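Local coordinates for protein hyaluronidase-phage associated (Streptococcus pyogenes, PDB 2WB3) that probably cleaves hyaluronan as a phage tail-fibre hyaluronate lyase, an enzyme built around a triple-stranded beta-helix, at residues A[130-133]-A[134-138]. Sequence-based numbering, arbitrary orientation.
Sequences DPTS and GKHAA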
loop_
_atom_site.group_PDB
_atom_site.type_symbol
_atom_site.label_atom_id
_atom_site.label_comp_id
_atom_site.label_asym_id
_atom_site.label_seq_id
_atom_site.Cartn_x
_atom_site.Cartn_y
_atom_site.Cartn_z
ATOM N N ASP A 130 3.431 -45.349 -31.809
ATOM C CA ASP A 130 3.923 -46.749 -31.757
ATOM C C ASP A 130 5.244 -46.865 -31.019
ATOM O O ASP A 130 6.113 -46.038 -31.219
ATOM C CB ASP A 130 4.163 -47.302 -33.163
ATOM C CG ASP A 130 2.916 -47.442 -33.954
ATOM O OD1 ASP A 130 1.833 -47.702 -33.373
ATOM O OD2 ASP A 130 3.046 -47.296 -35.194
ATOM N N PRO A 131 5.410 -47.909 -30.201
ATOM C CA PRO A 131 6.612 -48.073 -29.435
ATOM C C PRO A 131 7.816 -48.345 -30.336
ATOM O O PRO A 131 7.685 -48.997 -31.374
ATOM C CB PRO A 131 6.306 -49.295 -28.568
ATOM C CG PRO A 131 5.370 -50.046 -29.322
ATOM C CD PRO A 131 4.492 -49.038 -29.993
ATOM N N THR A 132 8.971 -47.822 -29.962
ATOM C CA THR A 132 10.205 -48.078 -30.708
ATOM C C THR A 132 11.237 -48.509 -29.702
ATOM O O THR A 132 12.431 -48.471 -29.978
ATOM C CB THR A 132 10.754 -46.822 -31.407
ATOM O OG1 THR A 132 11.181 -45.863 -30.420
ATOM C CG2 THR A 132 9.715 -46.211 -32.403
ATOM N N SER A 133 10.771 -48.896 -28.523
ATOM C CA SER A 133 11.654 -49.204 -27.416
ATOM C C SER A 133 10.927 -50.096 -26.431
ATOM O O SER A 133 9.710 -50.094 -26.372
ATOM C CB SER A 133 12.117 -47.915 -26.753
ATOM O OG SER A 133 13.281 -48.137 -26.011
ATOM N N GLY A 134 11.701 -50.861 -25.670
ATOM C CA GLY A 134 11.189 -51.870 -24.750
ATOM C C GLY A 134 10.064 -51.416 -23.852
ATOM O O GLY A 134 8.961 -51.984 -23.885
ATOM N N LYS A 135 10.338 -50.382 -23.054
ATOM C CA LYS A 135 9.373 -49.890 -22.073
ATOM C C LYS A 135 8.428 -48.795 -22.596
ATOM O O LYS A 135 7.721 -48.171 -21.809
ATOM C CB LYS A 135 10.100 -49.416 -20.808
ATOM C CG LYS A 135 10.977 -50.472 -20.115
ATOM C CD LYS A 135 10.174 -51.747 -19.782
ATOM C CE LYS A 135 11.062 -52.915 -19.358
ATOM N NZ LYS A 135 10.252 -54.183 -19.458
ATOM N N HIS A 136 8.390 -48.556 -23.908
ATOM C CA HIS A 136 7.360 -47.695 -24.475
ATOM C C HIS A 136 6.042 -48.425 -24.460
ATOM O O HIS A 136 6.008 -49.646 -24.688
ATOM C CB HIS A 136 7.663 -47.303 -25.926
ATOM C CG HIS A 136 8.774 -46.312 -26.086
ATOM N ND1 HIS A 136 9.213 -45.891 -27.324
ATOM C CD2 HIS A 136 9.562 -45.690 -25.177
ATOM C CE1 HIS A 136 10.198 -45.024 -27.172
ATOM N NE2 HIS A 136 10.442 -44.901 -25.878
ATOM N N ALA A 137 4.954 -47.692 -24.233
ATOM C CA ALA A 137 3.634 -48.292 -24.206
ATOM C C ALA A 137 3.205 -48.689 -25.622
ATOM O O ALA A 137 3.527 -47.982 -26.594
ATOM C CB ALA A 137 2.628 -47.339 -23.582
ATOM N N ALA A 138 2.479 -49.811 -25.744
ATOM C CA ALA A 138 2.144 -50.369 -27.069
ATOM C C ALA A 138 0.802 -49.862 -27.506
ATOM O O ALA A 138 -0.093 -49.782 -26.700
ATOM C CB ALA A 138 2.159 -51.908 -27.032
HETATM O O HOH W 1 12.430 -48.496 -23.273
#
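S133 and H136 bracket a type I beta turn, closed by H136 N donating to S133 O at 3.2 Å. The imidazole of H136 reaches back along 131-133. Its CG lies beside the backbone N (chi1 -73°), which lays one ring face against S133: CB of S133 stands 3.4 Å from the centroid of the H136 ring, almost on the ring normal, a CH-pi contact. The same ring accepts a hydrogen bond through ND1, reached by T132 N at 3.3 Å. That bond is nearly straight at the hydrogen (176°), although the donor is tilted 25° out of the ring plane. With ND1 accepting, a neutral ring would carry its proton on NE2. P131 closes the base of the loop, its CB 3.6 Å from CB of H136 and its CG 3.9 Å from CA of A138. A water bridges S133 OG and K135 N, accepting from the latter at 2.8 Å. The loop links strand 126-127 to helix 140-152; P131 packs on Y142 of that helix, and D130 OD1 is hydrogen-bonded to T139 OG1 just before it. The second subunit supplies backbone hydrogen bonds to 134-138, and K135 NZ makes salt bridges to D141 and D130 of the second subunit, so the loop is built into the intersubunit interface beside the helix.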